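Cobalamin biosynthesis protein CobN (Mycobacterium tuberculosis, PDB 7C6O) is the large, catalytic subunit of cobaltochelatase, which probably inserts cobalt into the corrin ring during aerobic cobalamin biosynthesis. Local coordinates at residues 1169-1172 against 1173-1177. Numbering follows the deposited sequence.
Sequences TQRY and VLDAQ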
ATOM      1  N   THR A1169      28.436   1.018 -20.577  1.00 13.34           N
ATOM      2  CA  THR A1169      29.310   2.186 -20.628  1.00 14.71           C
ATOM      3  C   THR A1169      29.236   2.873 -21.987  1.00 18.25           C
ATOM      4  O   THR A1169      29.117   4.100 -22.072  1.00 17.84           O
ATOM      5  CB  THR A1169      30.748   1.769 -20.307  1.00 14.70           C
ATOM      6  OG1 THR A1169      30.805   1.225 -18.984  1.00 15.44           O
ATOM      7  CG2 THR A1169      31.694   2.960 -20.402  1.00 13.56           C
ATOM      8  N   GLN A1170      29.293   2.089 -23.066  1.00 15.36           N
ATOM      9  CA  GLN A1170      29.315   2.674 -24.401  1.00 16.11           C
ATOM     10  C   GLN A1170      27.973   3.310 -24.751  1.00 14.00           C
ATOM     11  O   GLN A1170      27.925   4.436 -25.260  1.00 15.37           O
ATOM     12  CB  GLN A1170      29.697   1.609 -25.431  1.00 15.16           C
ATOM     13  CG  GLN A1170      29.736   2.118 -26.859  1.00 16.44           C
ATOM     14  CD  GLN A1170      30.704   3.268 -27.040  1.00 20.22           C
ATOM     15  OE1 GLN A1170      31.789   3.283 -26.454  1.00 21.96           O
ATOM     16  NE2 GLN A1170      30.315   4.245 -27.851  1.00 20.57           N
ATOM     17  N   ARG A1171      26.870   2.606 -24.481  1.00 12.59           N
ATOM     18  CA  ARG A1171      25.564   3.100 -24.911  1.00 16.64           C
ATOM     19  C   ARG A1171      25.114   4.300 -24.085  1.00 13.29           C
ATOM     20  O   ARG A1171      24.532   5.247 -24.625  1.00 16.23           O
ATOM     21  CB  ARG A1171      24.518   1.986 -24.834  1.00 18.97           C
ATOM     22  CG  ARG A1171      24.790   0.796 -25.742  1.00 21.37           C
ATOM     23  CD  ARG A1171      24.903   1.226 -27.190  1.00 28.29           C
ATOM     24  NE  ARG A1171      23.619   1.629 -27.754  0.75 31.60           N
ATOM     25  CZ  ARG A1171      23.487   2.355 -28.859  0.05 34.35           C
ATOM     26  NH1 ARG A1171      24.564   2.772 -29.513  0.89 35.04           N
ATOM     27  NH2 ARG A1171      22.280   2.674 -29.306  0.38 36.23           N
ATOM     28  N   TYR A1172      25.364   4.278 -22.775  1.00 12.73           N
ATOM     29  CA  TYR A1172      24.826   5.305 -21.890  1.00 14.97           C
ATOM     30  C   TYR A1172      25.733   6.523 -21.774  1.00 15.12           C
ATOM     31  O   TYR A1172      25.243   7.659 -21.757  1.00 16.15           O
ATOM     32  CB  TYR A1172      24.588   4.732 -20.487  1.00 13.44           C
ATOM     33  CG  TYR A1172      23.298   3.958 -20.308  1.00 11.74           C
ATOM     34  CD1 TYR A1172      22.695   3.301 -21.372  1.00 13.77           C
ATOM     35  CD2 TYR A1172      22.681   3.896 -19.066  1.00 10.69           C
ATOM     36  CE1 TYR A1172      21.513   2.598 -21.199  1.00 15.55           C
ATOM     37  CE2 TYR A1172      21.501   3.195 -18.884  1.00 13.05           C
ATOM     38  CZ  TYR A1172      20.923   2.550 -19.951  1.00 14.73           C
ATOM     39  OH  TYR A1172      19.751   1.854 -19.759  1.00 15.79           O
ATOM     40  N   VAL A1173      27.045   6.317 -21.691  1.00 13.10           N
ATOM     41  CA  VAL A1173      27.980   7.347 -21.254  1.00 14.94           C
ATOM     42  C   VAL A1173      28.847   7.855 -22.402  1.00 17.97           C
ATOM     43  O   VAL A1173      28.999   9.064 -22.588  1.00 16.88           O
ATOM     44  CB  VAL A1173      28.849   6.831 -20.087  1.00 18.39           C
ATOM     45  CG1 VAL A1173      29.804   7.918 -19.602  1.00 21.55           C
ATOM     46  CG2 VAL A1173      27.961   6.345 -18.951  1.00 16.93           C
ATOM     47  N   LEU A1174      29.430   6.944 -23.179  1.00 16.97           N
ATOM     48  CA  LEU A1174      30.396   7.337 -24.200  1.00 18.82           C
ATOM     49  C   LEU A1174      29.752   7.647 -25.546  1.00 19.97           C
ATOM     50  O   LEU A1174      30.316   8.420 -26.329  1.00 22.99           O
ATOM     51  CB  LEU A1174      31.453   6.243 -24.373  1.00 19.01           C
ATOM     52  CG  LEU A1174      32.285   5.939 -23.122  1.00 21.45           C
ATOM     53  CD1 LEU A1174      33.342   4.883 -23.419  1.00 24.72           C
ATOM     54  CD2 LEU A1174      32.923   7.209 -22.568  1.00 23.07           C
ATOM     55  N   ASP A1175      28.586   7.067 -25.829  1.00 19.67           N
ATOM     56  CA  ASP A1175      27.879   7.353 -27.071  1.00 20.10           C
ATOM     57  C   ASP A1175      27.628   8.850 -27.212  1.00 19.86           C
ATOM     58  O   ASP A1175      27.117   9.492 -26.292  1.00 18.21           O
ATOM     59  CB  ASP A1175      26.555   6.590 -27.102  1.00 22.18           C
ATOM     60  CG  ASP A1175      25.745   6.883 -28.345  1.00 28.74           C
ATOM     61  OD1 ASP A1175      26.145   6.426 -29.436  1.00 31.63           O
ATOM     62  OD2 ASP A1175      24.705   7.567 -28.231  1.00 31.25           O
ATOM     63  N   ALA A1176      27.990   9.403 -28.375  1.00 21.17           N
ATOM     64  CA  ALA A1176      27.917  10.849 -28.565  1.00 23.83           C
ATOM     65  C   ALA A1176      26.494  11.370 -28.395  1.00 19.46           C
ATOM     66  O   ALA A1176      26.275  12.386 -27.724  1.00 18.35           O
ATOM     67  CB  ALA A1176      28.461  11.225 -29.944  1.00 26.69           C
ATOM     68  N   GLN A1177      25.514  10.684 -28.986  1.00 19.60           N
ATOM     69  CA  GLN A1177      24.138  11.165 -28.916  1.00 21.24           C
ATOM     70  C   GLN A1177      23.610  11.133 -27.487  1.00 20.09           C
ATOM     71  O   GLN A1177      22.977  12.094 -27.032  1.00 18.69           O
ATOM     72  CB  GLN A1177      23.240  10.339 -29.837  1.00 23.58           C
ATOM     73  CG  GLN A1177      21.792  10.813 -29.861  1.00 31.31           C
ATOM     74  CD  GLN A1177      20.921   9.996 -30.797  1.00 37.42           C
ATOM     75  OE1 GLN A1177      21.361   8.992 -31.356  1.00 40.53           O
ATOM     76  NE2 GLN A1177      19.676  10.427 -30.973  1.00 36.25           N
TER
HETATM   77  O   HOH W   1      28.038   4.625 -29.305  1.00 31.03           O
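Asp-1175 CB sits against two carbonyl oxygens of the last turn of helix 1162-1174, 3.1 Å from Gln-1170 O and 3.5 Å from Arg-1171 O. With CG anti to the backbone N (chi1 178°), the carboxylate lies alongside the Arg-1171 side chain. Asp-1175 OD1 accepts from a water at 2.6 Å, and that water in turn accepts from Gln-1170 NE2, bridging the two side chains. Arg-1171 adds a long salt bridge of charges alone: Arg-1171 NH1 stands 4.0 Å from Asp-1175 OD1, the guanidinium and carboxylate planes are turned 52° apart, and the oxygen lies well out of the guanidinium plane with no N-H aimed at it. The other oxygen, OD2, accepts from the backbone N of Asn-1178, making Asp-1175 the N-cap of helix 1176-1185 just where helix 1162-1174 ends. This helix-to-helix junction lies in the all-helical C-terminal part of CobN, and helix 1162-1174 ends through a wider, pi-type turn. The evidence is in two i+5 to i bonds: Leu-1174 N reaches Thr-1169 O at 3.1 Å, in the carbonyl plane, and Asp-1175 N reaches Gln-1170 O at 2.8 Å. Thr-1169 O also takes Val-1173 N, from above the carbonyl plane. Beside this turn Thr-1169 CG2 packs on Leu-1174 CD1 at 3.9 Å, while the Gln-1170 side chain, bent at chi2 (58°), crosses Leu-1174 nearly at right angles and brings Gln-1170 OE1 to 3.6 Å from Leu-1174 CB. On the buried side, Val-1173 meets Met-1193 and Leu-1197 of helix 1187-1203 and Leu-1217 and Val-1220 of helix 1211-1226.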